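Proline dehydrogenase (PDB 4H6Q) oxidises L-proline to delta-1-pyrroline-5-carboxylate with a bound FAD, the first step of proline breakdown to glutamate, and passes the electrons to a quinone. Local coordinates at residues 100-105 and 137-142; 169-174 and 200-205; 253-258 and 274-279. All coordinates share one frame; numbering follows the deposited sequence. Where two conformers were deposited one is given.

Interaction 1: 100-105 and 137-142. With FAD (flavin-adenine dinucleotide), chain C; TFB (tetrahydrofuran-2-carboxylic acid), chain D.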
loop_
_atom_site.group_PDB
_atom_site.type_symbol
_atom_site.label_atom_id
_atom_site.label_comp_id
_atom_site.label_asym_id
_atom_site.label_seq_id
_atom_site.Cartn_x
_atom_site.Cartn_y
_atom_site.Cartn_z
ATOM N N LYS A 100 6.465 -0.674 -4.529
ATOM C CA LYS A 100 6.292 -1.849 -5.394
ATOM C C LYS A 100 7.673 -2.390 -5.701
ATOM O O LYS A 100 8.538 -1.660 -6.215
ATOM C CB LYS A 100 5.609 -1.422 -6.715
ATOM C CG LYS A 100 4.101 -1.231 -6.497
ATOM C CD LYS A 100 3.444 -0.646 -7.729
ATOM C CE LYS A 100 1.924 -0.593 -7.563
ATOM N NZ LYS A 100 1.441 0.197 -6.398
ATOM N N LEU A 101 7.943 -3.651 -5.378
ATOM C CA LEU A 101 9.307 -4.117 -5.587
ATOM C C LEU A 101 9.716 -4.159 -7.091
ATOM O O LEU A 101 10.903 -4.148 -7.430
ATOM C CB LEU A 101 9.553 -5.461 -4.899
ATOM C CG LEU A 101 9.620 -5.331 -3.348
ATOM C CD1 LEU A 101 9.466 -6.679 -2.685
ATOM C CD2 LEU A 101 10.891 -4.621 -2.884
ATOM N N SER A 102 8.728 -4.218 -8.006
ATOM C CA SER A 102 9.056 -4.112 -9.429
ATOM C C SER A 102 9.579 -2.723 -9.817
ATOM O O SER A 102 10.152 -2.563 -10.905
ATOM C CB SER A 102 7.828 -4.417 -10.287
ATOM O OG SER A 102 6.960 -3.295 -10.318
ATOM N N SER A 103 9.423 -1.713 -8.958
ATOM C CA SER A 103 10.010 -0.400 -9.227
ATOM C C SER A 103 11.457 -0.317 -8.822
ATOM O O SER A 103 12.168 0.598 -9.270
ATOM C CB SER A 103 9.260 0.736 -8.558
ATOM O OG SER A 103 9.401 0.709 -7.145
ATOM N N VAL A 104 11.946 -1.294 -8.028
ATOM C CA VAL A 104 13.307 -1.185 -7.509
ATOM C C VAL A 104 14.164 -2.411 -7.816
ATOM O O VAL A 104 15.233 -2.606 -7.235
ATOM C CB VAL A 104 13.307 -0.831 -6.005
ATOM C CG1 VAL A 104 12.756 0.568 -5.820
ATOM C CG2 VAL A 104 12.551 -1.857 -5.149
ATOM N N GLY A 105 13.700 -3.225 -8.779
ATOM C CA GLY A 105 14.559 -4.244 -9.352
ATOM C C GLY A 105 14.290 -5.692 -9.034
ATOM O O GLY A 105 15.117 -6.538 -9.361
ATOM N N ASP A 137 3.974 -3.414 -1.355
ATOM C CA ASP A 137 2.690 -3.609 -2.049
ATOM C C ASP A 137 2.707 -4.980 -2.766
ATOM O O ASP A 137 3.764 -5.507 -3.148
ATOM C CB ASP A 137 2.503 -2.523 -3.102
ATOM C CG ASP A 137 2.102 -1.176 -2.541
ATOM O OD1 ASP A 137 1.774 -1.037 -1.340
ATOM O OD2 ASP A 137 2.103 -0.217 -3.401
ATOM N N MET A 138 1.534 -5.560 -2.934
ATOM C CA MET A 138 1.450 -6.799 -3.702
ATOM C C MET A 138 1.043 -6.536 -5.147
ATOM O O MET A 138 0.007 -5.898 -5.408
ATOM C CB MET A 138 0.518 -7.826 -3.048
ATOM C CG MET A 138 0.701 -9.251 -3.637
ATOM S SD MET A 138 2.351 -9.969 -3.330
ATOM C CE MET A 138 2.307 -10.282 -1.584
ATOM N N GLU A 139 1.867 -6.976 -6.099
ATOM C CA GLU A 139 1.612 -6.783 -7.507
ATOM C C GLU A 139 0.895 -8.004 -8.089
ATOM O O GLU A 139 0.117 -8.641 -7.365
ATOM C CB GLU A 139 2.926 -6.369 -8.222
ATOM C CG GLU A 139 3.502 -5.060 -7.584
ATOM C CD GLU A 139 4.741 -4.564 -8.290
ATOM O OE1 GLU A 139 5.873 -4.909 -7.842
ATOM O OE2 GLU A 139 4.590 -3.833 -9.311
ATOM N N ASP A 140 1.082 -8.327 -9.369
ATOM C CA ASP A 140 0.273 -9.397 -9.965
ATOM C C ASP A 140 0.750 -10.790 -9.487
ATOM O O ASP A 140 1.759 -10.897 -8.784
ATOM C CB ASP A 140 0.422 -9.342 -11.485
ATOM C CG ASP A 140 1.822 -9.712 -11.914
ATOM O OD1 ASP A 140 2.075 -10.860 -12.303
ATOM O OD2 ASP A 140 2.731 -8.850 -11.772
ATOM N N HIS A 141 0.011 -11.854 -9.827
ATOM C CA HIS A 141 0.202 -13.135 -9.126
ATOM C C HIS A 141 1.577 -13.767 -9.336
ATOM O O HIS A 141 2.002 -14.601 -8.507
ATOM C CB HIS A 141 -0.925 -14.146 -9.433
ATOM C CG HIS A 141 -0.722 -14.916 -10.705
ATOM N ND1 HIS A 141 -1.319 -14.564 -11.908
ATOM C CD2 HIS A 141 0.007 -16.035 -10.968
ATOM C CE1 HIS A 141 -0.966 -15.435 -12.845
ATOM N NE2 HIS A 141 -0.146 -16.324 -12.306
ATOM N N THR A 142 2.246 -13.406 -10.445
ATOM C CA THR A 142 3.573 -13.936 -10.737
ATOM C C THR A 142 4.652 -13.481 -9.773
ATOM O O THR A 142 5.743 -14.044 -9.778
ATOM C CB THR A 142 4.024 -13.638 -12.195
ATOM O OG1 THR A 142 4.334 -12.225 -12.301
ATOM C CG2 THR A 142 2.922 -14.072 -13.225
HETATM P PA FAD C . -14.855 -2.216 -4.610
HETATM O O1A FAD C . -15.797 -3.390 -4.323
HETATM O O2A FAD C . -14.112 -2.222 -5.882
HETATM O O5B FAD C . -15.496 -0.860 -4.527
HETATM C C5B FAD C . -16.253 -0.503 -3.381
HETATM C C4B FAD C . -16.830 0.894 -3.463
HETATM O O4B FAD C . -15.779 1.801 -3.220
HETATM C C3B FAD C . -17.337 1.273 -4.808
HETATM O O3B FAD C . -18.650 0.822 -5.095
HETATM C C2B FAD C . -17.206 2.747 -4.750
HETATM O O2B FAD C . -18.184 3.336 -3.920
HETATM C C1B FAD C . -15.871 2.890 -4.091
HETATM N N9A FAD C . -14.744 2.863 -5.023
HETATM C C8A FAD C . -13.700 1.940 -5.040
HETATM N N7A FAD C . -12.826 2.202 -6.012
HETATM C C5A FAD C . -13.273 3.356 -6.648
HETATM C C6A FAD C . -12.808 4.103 -7.715
HETATM N N6A FAD C . -11.602 3.761 -8.398
HETATM N N1A FAD C . -13.516 5.179 -8.092
HETATM C C2A FAD C . -14.653 5.546 -7.466
HETATM N N3A FAD C . -15.156 4.856 -6.430
HETATM C C4A FAD C . -14.476 3.790 -6.020
HETATM N N1 FAD C . -4.538 -4.091 -4.414
HETATM C C2 FAD C . -3.428 -4.788 -4.778
HETATM O O2 FAD C . -3.596 -5.764 -5.638
HETATM N N3 FAD C . -2.185 -4.522 -4.272
HETATM C C4 FAD C . -1.986 -3.501 -3.350
HETATM O O4 FAD C . -0.751 -3.241 -2.877
HETATM C C4X FAD C . -3.148 -2.714 -2.930
HETATM N N5 FAD C . -3.014 -1.695 -2.022
HETATM C C5X FAD C . -4.158 -1.026 -1.646
HETATM C C6 FAD C . -4.058 0.015 -0.710
HETATM C C7 FAD C . -5.225 0.700 -0.284
HETATM C C7M FAD C . -5.119 1.832 0.735
HETATM C C8 FAD C . -6.479 0.315 -0.818
HETATM C C8M FAD C . -7.743 1.009 -0.388
HETATM C C9 FAD C . -6.562 -0.704 -1.779
HETATM C C9A FAD C . -5.424 -1.380 -2.174
HETATM N N10 FAD C . -5.547 -2.422 -3.114
HETATM C C10 FAD C . -4.410 -3.085 -3.503
HETATM C "C1'" FAD C . -6.833 -2.842 -3.647
HETATM C "C2'" FAD C . -7.216 -2.327 -4.999
HETATM O "O2'" FAD C . -6.623 -1.039 -5.113
HETATM C "C3'" FAD C . -8.739 -2.580 -4.884
HETATM O "O3'" FAD C . -9.198 -3.758 -5.476
HETATM C "C4'" FAD C . -9.649 -1.462 -5.209
HETATM O "O4'" FAD C . -9.288 -0.445 -4.343
HETATM C "C5'" FAD C . -11.081 -1.918 -4.972
HETATM O "O5'" FAD C . -11.707 -1.002 -4.128
HETATM P P FAD C . -12.558 -1.446 -2.858
HETATM O O1P FAD C . -11.950 -2.482 -1.864
HETATM O O2P FAD C . -13.108 -0.089 -2.343
HETATM O O3P FAD C . -13.914 -2.122 -3.417
HETATM O OA TFB D . -1.608 -0.848 -5.132
HETATM C CA TFB D . -2.771 -0.402 -5.818
HETATM C C TFB D . -2.405 0.188 -7.164
HETATM O OB TFB D . -3.319 0.386 -8.008
HETATM C CB TFB D . -3.393 0.631 -4.977
HETATM C CG TFB D . -2.291 1.117 -4.155
HETATM C CD TFB D . -1.258 0.061 -4.092
HETATM O OXT TFB D . -1.193 0.490 -7.471
HETATM O O HOH W 1 6.320 -5.461 -4.006
#

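Interaction 2: 169-174 and 200-205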
loop_
_atom_site.group_PDB
_atom_site.type_symbol
_atom_site.label_atom_id
_atom_site.label_comp_id
_atom_site.label_asym_id
_atom_site.label_seq_id
_atom_site.Cartn_x
_atom_site.Cartn_y
_atom_site.Cartn_z
ATOM N N SER A 169 -7.496 -10.566 -1.419
ATOM C CA SER A 169 -8.560 -11.548 -1.133
ATOM C C SER A 169 -9.084 -12.246 -2.374
ATOM O O SER A 169 -9.779 -13.269 -2.263
ATOM C CB SER A 169 -9.739 -10.918 -0.385
ATOM O OG SER A 169 -10.577 -10.127 -1.259
ATOM N N TYR A 170 -8.811 -11.728 -3.571
ATOM C CA TYR A 170 -9.292 -12.432 -4.757
ATOM C C TYR A 170 -8.503 -13.682 -5.080
ATOM O O TYR A 170 -8.975 -14.511 -5.881
ATOM C CB TYR A 170 -9.481 -11.508 -5.982
ATOM C CG TYR A 170 -8.260 -10.868 -6.658
ATOM C CD1 TYR A 170 -8.465 -9.977 -7.724
ATOM C CD2 TYR A 170 -6.938 -11.059 -6.227
ATOM C CE1 TYR A 170 -7.394 -9.337 -8.390
ATOM C CE2 TYR A 170 -5.861 -10.408 -6.862
ATOM C CZ TYR A 170 -6.100 -9.538 -7.932
ATOM O OH TYR A 170 -5.042 -8.901 -8.544
ATOM N N LEU A 171 -7.334 -13.884 -4.469
ATOM C CA LEU A 171 -6.516 -15.080 -4.796
ATOM C C LEU A 171 -6.870 -16.277 -3.917
ATOM O O LEU A 171 -6.959 -16.152 -2.689
ATOM C CB LEU A 171 -5.018 -14.800 -4.636
ATOM C CG LEU A 171 -4.378 -13.722 -5.513
ATOM C CD1 LEU A 171 -2.843 -13.766 -5.374
ATOM C CD2 LEU A 171 -4.763 -13.847 -6.971
ATOM N N TYR A 172 -7.013 -17.452 -4.530
ATOM C CA TYR A 172 -7.242 -18.665 -3.770
ATOM C C TYR A 172 -6.155 -18.952 -2.756
ATOM O O TYR A 172 -6.448 -19.556 -1.721
ATOM C CB TYR A 172 -7.318 -19.877 -4.714
ATOM C CG TYR A 172 -8.329 -19.752 -5.823
ATOM C CD1 TYR A 172 -9.693 -19.639 -5.558
ATOM C CD2 TYR A 172 -7.932 -19.842 -7.150
ATOM C CE1 TYR A 172 -10.625 -19.574 -6.611
ATOM C CE2 TYR A 172 -8.847 -19.768 -8.185
ATOM C CZ TYR A 172 -10.195 -19.647 -7.911
ATOM O OH TYR A 172 -11.111 -19.578 -8.959
ATOM N N ARG A 173 -4.915 -18.531 -3.043
ATOM C CA ARG A 173 -3.762 -18.895 -2.190
ATOM C C ARG A 173 -3.638 -18.034 -0.924
ATOM O O ARG A 173 -2.834 -18.352 -0.026
ATOM C CB ARG A 173 -2.460 -18.753 -2.974
ATOM C CG ARG A 173 -2.228 -17.328 -3.567
ATOM C CD ARG A 173 -0.829 -17.220 -4.201
ATOM N NE ARG A 173 0.220 -17.477 -3.202
ATOM C CZ ARG A 173 1.474 -17.804 -3.498
ATOM N NH1 ARG A 173 1.870 -17.920 -4.774
ATOM N NH2 ARG A 173 2.336 -18.036 -2.521
ATOM N N SER A 174 -4.383 -16.928 -0.859
ATOM C CA SER A 174 -4.098 -15.911 0.154
ATOM C C SER A 174 -4.316 -16.355 1.621
ATOM O O SER A 174 -3.518 -15.991 2.493
ATOM C CB SER A 174 -4.875 -14.621 -0.130
ATOM O OG SER A 174 -4.345 -14.021 -1.306
ATOM N N THR A 200 -8.180 -19.551 -12.822
ATOM C CA THR A 200 -7.300 -20.543 -12.188
ATOM C C THR A 200 -6.545 -19.966 -10.988
ATOM O O THR A 200 -5.980 -20.716 -10.200
ATOM C CB THR A 200 -6.283 -21.093 -13.180
ATOM O OG1 THR A 200 -5.578 -19.982 -13.742
ATOM C CG2 THR A 200 -6.988 -21.904 -14.313
ATOM N N VAL A 201 -6.555 -18.639 -10.853
ATOM C CA VAL A 201 -5.736 -17.914 -9.848
ATOM C C VAL A 201 -6.617 -17.168 -8.876
ATOM O O VAL A 201 -6.303 -17.068 -7.670
ATOM C CB VAL A 201 -4.810 -16.889 -10.625
ATOM C CG1 VAL A 201 -4.232 -15.812 -9.795
ATOM C CG2 VAL A 201 -3.731 -17.658 -11.491
ATOM N N ALA A 202 -7.689 -16.575 -9.399
ATOM C CA ALA A 202 -8.555 -15.683 -8.643
ATOM C C ALA A 202 -10.011 -16.049 -8.746
ATOM O O ALA A 202 -10.480 -16.421 -9.814
ATOM C CB ALA A 202 -8.369 -14.281 -9.105
ATOM N N TYR A 203 -10.740 -15.890 -7.645
ATOM C CA TYR A 203 -12.193 -16.125 -7.609
ATOM C C TYR A 203 -12.925 -15.248 -8.641
ATOM O O TYR A 203 -12.809 -14.025 -8.587
ATOM C CB TYR A 203 -12.747 -15.719 -6.245
ATOM C CG TYR A 203 -12.369 -16.589 -5.089
ATOM C CD1 TYR A 203 -12.984 -17.817 -4.918
ATOM C CD2 TYR A 203 -11.429 -16.174 -4.135
ATOM C CE1 TYR A 203 -12.690 -18.631 -3.844
ATOM C CE2 TYR A 203 -11.096 -17.009 -3.047
ATOM C CZ TYR A 203 -11.729 -18.239 -2.932
ATOM O OH TYR A 203 -11.422 -19.062 -1.858
ATOM N N PRO A 204 -13.691 -15.853 -9.564
ATOM C CA PRO A 204 -14.392 -14.990 -10.513
ATOM C C PRO A 204 -15.595 -14.284 -9.923
ATOM O O PRO A 204 -15.991 -13.219 -10.428
ATOM C CB PRO A 204 -14.904 -15.968 -11.574
ATOM C CG PRO A 204 -14.093 -17.142 -11.435
ATOM C CD PRO A 204 -13.564 -17.237 -10.052
ATOM N N ASP A 205 -16.214 -14.874 -8.910
ATOM C CA ASP A 205 -17.422 -14.278 -8.330
ATOM C C ASP A 205 -17.043 -13.263 -7.250
ATOM O O ASP A 205 -16.334 -13.578 -6.287
ATOM C CB ASP A 205 -18.292 -15.373 -7.719
ATOM C CG ASP A 205 -19.720 -14.921 -7.433
ATOM O OD1 ASP A 205 -19.952 -13.768 -7.044
ATOM O OD2 ASP A 205 -20.635 -15.750 -7.587
HETATM O O HOH W 2 -4.246 -18.185 -6.098
#

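Interaction 3: 253-258 and 274-279. With FAD (flavin-adenine dinucleotide), chain C; GOL (glycerol), chain E.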
loop_
_atom_site.group_PDB
_atom_site.type_symbol
_atom_site.label_atom_id
_atom_site.label_comp_id
_atom_site.label_asym_id
_atom_site.label_seq_id
_atom_site.Cartn_x
_atom_site.Cartn_y
_atom_site.Cartn_z
ATOM N N ALA A 253 -5.486 -1.397 17.561
ATOM C CA ALA A 253 -4.907 -2.671 17.092
ATOM C C ALA A 253 -5.033 -2.896 15.585
ATOM O O ALA A 253 -4.624 -3.959 15.083
ATOM C CB ALA A 253 -5.573 -3.822 17.843
ATOM N N PHE A 254 -5.598 -1.927 14.874
ATOM C CA PHE A 254 -5.821 -2.084 13.421
ATOM C C PHE A 254 -6.152 -0.725 12.900
ATOM O O PHE A 254 -6.430 0.193 13.693
ATOM C CB PHE A 254 -6.982 -3.063 13.125
ATOM C CG PHE A 254 -8.303 -2.520 13.471
ATOM C CD1 PHE A 254 -9.098 -1.911 12.514
ATOM C CD2 PHE A 254 -8.748 -2.515 14.811
ATOM C CE1 PHE A 254 -10.348 -1.341 12.858
ATOM C CE2 PHE A 254 -9.966 -1.949 15.149
ATOM C CZ PHE A 254 -10.765 -1.388 14.201
ATOM N N GLU A 255 -6.170 -0.559 11.578
ATOM C CA GLU A 255 -6.592 0.718 10.985
ATOM C C GLU A 255 -7.312 0.426 9.688
ATOM O O GLU A 255 -7.072 -0.620 9.031
ATOM C CB GLU A 255 -5.421 1.661 10.739
ATOM C CG GLU A 255 -4.372 1.147 9.719
ATOM C CD GLU A 255 -3.067 1.855 9.849
ATOM O OE1 GLU A 255 -2.431 2.216 8.813
ATOM O OE2 GLU A 255 -2.599 2.050 11.022
ATOM N N PHE A 256 -8.195 1.351 9.328
ATOM C CA PHE A 256 -8.783 1.367 7.980
ATOM C C PHE A 256 -7.834 2.131 7.076
ATOM O O PHE A 256 -7.160 3.081 7.502
ATOM C CB PHE A 256 -10.150 2.055 7.991
ATOM C CG PHE A 256 -11.203 1.260 8.703
ATOM C CD1 PHE A 256 -11.703 0.080 8.148
ATOM C CD2 PHE A 256 -11.601 1.628 9.990
ATOM C CE1 PHE A 256 -12.667 -0.660 8.822
ATOM C CE2 PHE A 256 -12.546 0.914 10.660
ATOM C CZ PHE A 256 -13.084 -0.259 10.096
ATOM N N GLN A 257 -7.795 1.721 5.797
ATOM C CA GLN A 257 -7.008 2.446 4.797
ATOM C C GLN A 257 -7.804 2.652 3.540
ATOM O O GLN A 257 -8.620 1.800 3.167
ATOM C CB GLN A 257 -5.708 1.703 4.431
ATOM C CG GLN A 257 -4.730 1.592 5.624
ATOM C CD GLN A 257 -3.369 1.040 5.212
ATOM O OE1 GLN A 257 -3.202 0.556 4.086
ATOM N NE2 GLN A 257 -2.394 1.076 6.121
ATOM N N MET A 258 -7.608 3.822 2.891
ATOM C CA MET A 258 -8.341 4.183 1.657
ATOM C C MET A 258 -7.345 4.851 0.719
ATOM O O MET A 258 -6.298 5.385 1.168
ATOM C CB MET A 258 -9.422 5.225 1.975
ATOM C CG MET A 258 -10.637 4.632 2.658
ATOM S SD MET A 258 -10.472 4.625 4.425
ATOM C CE MET A 258 -11.909 3.579 4.776
ATOM N N GLY A 274 -13.110 7.667 16.161
ATOM C CA GLY A 274 -11.986 7.152 16.952
ATOM C C GLY A 274 -11.301 5.956 16.315
ATOM O O GLY A 274 -10.421 5.372 16.962
ATOM N N TYR A 275 -11.656 5.574 15.077
ATOM C CA TYR A 275 -10.856 4.558 14.371
ATOM C C TYR A 275 -9.609 5.176 13.777
ATOM O O TYR A 275 -9.592 6.367 13.417
ATOM C CB TYR A 275 -11.689 3.902 13.261
ATOM C CG TYR A 275 -12.889 3.153 13.797
ATOM C CD1 TYR A 275 -12.739 1.868 14.370
ATOM C CD2 TYR A 275 -14.135 3.737 13.816
ATOM C CE1 TYR A 275 -13.817 1.202 14.869
ATOM C CE2 TYR A 275 -15.241 3.078 14.338
ATOM C CZ TYR A 275 -15.092 1.821 14.869
ATOM O OH TYR A 275 -16.209 1.174 15.387
ATOM N N ARG A 276 -8.562 4.399 13.655
ATOM C CA ARG A 276 -7.405 4.833 12.881
ATOM C C ARG A 276 -7.736 4.749 11.393
ATOM O O ARG A 276 -8.278 3.735 10.934
ATOM C CB ARG A 276 -6.223 3.908 13.147
ATOM C CG ARG A 276 -5.645 4.068 14.562
ATOM C CD ARG A 276 -4.492 3.084 14.816
ATOM N NE ARG A 276 -3.883 3.403 16.123
ATOM C CZ ARG A 276 -2.703 2.937 16.508
ATOM N NH1 ARG A 276 -2.056 2.106 15.692
ATOM N NH2 ARG A 276 -2.186 3.287 17.693
ATOM N N VAL A 277 -7.328 5.783 10.652
ATOM C CA VAL A 277 -7.485 5.819 9.204
ATOM C C VAL A 277 -6.157 6.286 8.612
ATOM O O VAL A 277 -5.576 7.273 9.072
ATOM C CB VAL A 277 -8.587 6.796 8.759
ATOM C CG1 VAL A 277 -8.743 6.794 7.212
ATOM C CG2 VAL A 277 -9.919 6.502 9.446
ATOM N N ARG A 278 -5.660 5.595 7.584
ATOM C CA ARG A 278 -4.422 5.998 6.910
ATOM C C ARG A 278 -4.640 5.945 5.416
ATOM O O ARG A 278 -5.030 4.905 4.877
ATOM C CB ARG A 278 -3.266 5.068 7.315
ATOM C CG ARG A 278 -1.925 5.554 6.755
ATOM C CD ARG A 278 -0.800 4.580 7.098
ATOM N NE ARG A 278 -0.545 4.392 8.544
ATOM C CZ ARG A 278 0.273 5.150 9.275
ATOM N NH1 ARG A 278 0.876 6.232 8.760
ATOM N NH2 ARG A 278 0.527 4.773 10.524
ATOM N N VAL A 279 -4.378 7.061 4.739
ATOM C CA VAL A 279 -4.681 7.186 3.334
ATOM C C VAL A 279 -3.442 6.977 2.491
ATOM O O VAL A 279 -2.361 7.552 2.754
ATOM C CB VAL A 279 -5.311 8.582 3.040
ATOM C CG1 VAL A 279 -5.306 8.938 1.556
ATOM C CG2 VAL A 279 -6.725 8.605 3.596
HETATM P PA FAD C . -14.855 -2.216 -4.610
HETATM O O1A FAD C . -15.797 -3.390 -4.323
HETATM O O2A FAD C . -14.112 -2.222 -5.882
HETATM O O5B FAD C . -15.496 -0.860 -4.527
HETATM C C5B FAD C . -16.253 -0.503 -3.381
HETATM C C4B FAD C . -16.830 0.894 -3.463
HETATM O O4B FAD C . -15.779 1.801 -3.220
HETATM C C3B FAD C . -17.337 1.273 -4.808
HETATM O O3B FAD C . -18.650 0.822 -5.095
HETATM C C2B FAD C . -17.206 2.747 -4.750
HETATM O O2B FAD C . -18.184 3.336 -3.920
HETATM C C1B FAD C . -15.871 2.890 -4.091
HETATM N N9A FAD C . -14.744 2.863 -5.023
HETATM C C8A FAD C . -13.700 1.940 -5.040
HETATM N N7A FAD C . -12.826 2.202 -6.012
HETATM C C5A FAD C . -13.273 3.356 -6.648
HETATM C C6A FAD C . -12.808 4.103 -7.715
HETATM N N6A FAD C . -11.602 3.761 -8.398
HETATM N N1A FAD C . -13.516 5.179 -8.092
HETATM C C2A FAD C . -14.653 5.546 -7.466
HETATM N N3A FAD C . -15.156 4.856 -6.430
HETATM C C4A FAD C . -14.476 3.790 -6.020
HETATM N N1 FAD C . -4.538 -4.091 -4.414
HETATM C C2 FAD C . -3.428 -4.788 -4.778
HETATM O O2 FAD C . -3.596 -5.764 -5.638
HETATM N N3 FAD C . -2.185 -4.522 -4.272
HETATM C C4 FAD C . -1.986 -3.501 -3.350
HETATM O O4 FAD C . -0.751 -3.241 -2.877
HETATM C C4X FAD C . -3.148 -2.714 -2.930
HETATM N N5 FAD C . -3.014 -1.695 -2.022
HETATM C C5X FAD C . -4.158 -1.026 -1.646
HETATM C C6 FAD C . -4.058 0.015 -0.710
HETATM C C7 FAD C . -5.225 0.700 -0.284
HETATM C C7M FAD C . -5.119 1.832 0.735
HETATM C C8 FAD C . -6.479 0.315 -0.818
HETATM C C8M FAD C . -7.743 1.009 -0.388
HETATM C C9 FAD C . -6.562 -0.704 -1.779
HETATM C C9A FAD C . -5.424 -1.380 -2.174
HETATM N N10 FAD C . -5.547 -2.422 -3.114
HETATM C C10 FAD C . -4.410 -3.085 -3.503
HETATM C "C1'" FAD C . -6.833 -2.842 -3.647
HETATM C "C2'" FAD C . -7.216 -2.327 -4.999
HETATM O "O2'" FAD C . -6.623 -1.039 -5.113
HETATM C "C3'" FAD C . -8.739 -2.580 -4.884
HETATM O "O3'" FAD C . -9.198 -3.758 -5.476
HETATM C "C4'" FAD C . -9.649 -1.462 -5.209
HETATM O "O4'" FAD C . -9.288 -0.445 -4.343
HETATM C "C5'" FAD C . -11.081 -1.918 -4.972
HETATM O "O5'" FAD C . -11.707 -1.002 -4.128
HETATM P P FAD C . -12.558 -1.446 -2.858
HETATM O O1P FAD C . -11.950 -2.482 -1.864
HETATM O O2P FAD C . -13.108 -0.089 -2.343
HETATM O O3P FAD C . -13.914 -2.122 -3.417
HETATM C C1 GOL E . 0.384 1.160 12.328
HETATM O O1 GOL E . 0.044 1.854 11.124
HETATM C C2 GOL E . 1.760 1.496 12.857
HETATM O O2 GOL E . 1.613 2.750 13.483
HETATM C C3 GOL E . 2.750 1.582 11.694
HETATM O O3 GOL E . 4.075 1.739 12.173
HETATM O O HOH W 3 -8.898 1.684 14.521
#

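Interaction 1: 100-105 and 137-142
K100 and D137 meet in a salt bridge at the C-terminal mouth of the beta8-alpha8 barrel, just past strands 96-99 and 133-136. K100 NZ lies 3.1 Å from D137 OD2 and comes to the anti side of that oxygen, 24° out of the carboxylate plane. The K100 chain is extended as far as CE and bends at its last torsion (chi4 58°), which turns NZ to the carboxylate. D137 has further partners: Y280 OH bonds to OD2, and R189 forms a salt bridge with OD1. D137 is probably an active-site residue, as in related enzymes.

E139 carries the other polar link. Its carboxylate grips S102 twice, each oxygen using its syn lone pair. S102 N donates to E139 OE1 at 2.9 Å, and S102 OG donates to E139 OE2 at 2.6 Å. The two bonds hold the buried carboxylate against residues 101-103. The aliphatic part of K100 packs against it, with K100 CB 3.6 Å from E139 CD. One water adds a bridge, accepting from L101 N and donating to D137 O.

The ligands complete the site. M138 O accepts from FAD N3 at 2.8 Å, and M138 N donates to FAD O4. R293 and R294 hydrogen-bond the proline analogue tetrahydrofuran-2-carboxylic acid, and K100 NZ donates to its carboxylate oxygen OXT at 2.9 Å.

Interaction 2: 169-174 and 200-205
L171 and A202 form a single beta bridge between two loops of the beta8-alpha8 barrel, one after strand 163-168 and one leading into helix 206-222. Two backbone hydrogen bonds frame it. Y203 N donates to Y170 O at 2.9 Å, and Y172 N donates to V201 O at 3.2 Å. V201 O also accepts from a water that takes the N-H of R173. A type I turn starts at L171 itself and runs to S174.

The aromatic contact is a T-shaped stack. Y172 turns its edge to the face of Y203, with ring centroids 4.6 Å apart and planes at 69°. Y203 CG lies anti to the carbonyl carbon (chi1 -70°), which puts it 3.8 Å from Y172 CE1. Y172 CD1 stands 3.5 Å above the centre of the Y203 ring. The Y172 ring also lies against the backbone of V201 and A202, and its hydroxyl bonds to A199 O. An alanine in place of Y203 would probably leave a gap beneath the Y172 edge and set that ring freer to turn.

The apolar contacts lie beside the bridge. A202 CB sits over one face of the Y170 ring, 4.2 Å from CG, while Y170 OH bonds to Y195 N near the FAD site. L171 and V201 run side by side, pointing the same way. Their methyls are tightly packed, L171 CD2 being 3.5 Å from V201 CG1.

Interaction 3: 253-258 and 274-279
F256, Q257 and M258 pair in parallel with V277, R278 and V279, the two strand axes coming within 4.7 Å at an angle of 34°. F256 N donates to R276 O and R278 N to F256 O, both at 2.9 Å; M258 N to R278 O is weak. A water joins F254 O to R276 N, accepting from the N-H and donating to the carbonyl.

E255 and R278 form a salt bridge. R278 NE donates to E255 OE1 at 2.9 Å, with the oxygen in the guanidinium plane. Q257 NE2 donates to the same oxygen from the opposite face of the carboxylate. A bend at chi3 of R278 (-62°) places NE there. A glycerol, probably from the crystallisation liquor, links R278 NH2 to E255 OE2, which also bonds to Y226 OH.

The strands are neighbours in the TIM barrel, joined through helix 264-272 as a beta-alpha-beta crossover. Side chains of F256, M258, V277 and V279 share the face toward the surrounding helices. F256 turns its edge to the face of Y275 in an offset edge-to-face pair, centroids 5.6 Å apart and planes at 73°. F254 CZ also reaches Y275 CD1 at 3.8 Å.

Q257 and R278 share the other face. Q257 OE1 bonds to R189 NE, and Q257 CB lies 3.7 Å from the flavin methyl C7M.

How the interactions relate
The three contacts follow one another along the chain and join different parts of one barrel. Interactions 1 and 3 lie on opposite sides of the chain centre, with centres about 24 Å apart. Both reach FAD: interaction 1 meets the pyrimidine edge of the flavin, interaction 3 its dimethyl end. R189 ties them further, since it pairs with D137 and with Q257. Only interaction 1 holds the proline analogue. Interaction 2 is about 18 Å from interaction 1 between centres, and they touch where H141 CB meets V201 CG1 at 3.7 Å. The Y170 side chain of interaction 2 comes within about 5 Å of FAD. Interactions 2 and 3 do not touch; their nearest atoms are about 13 Å apart.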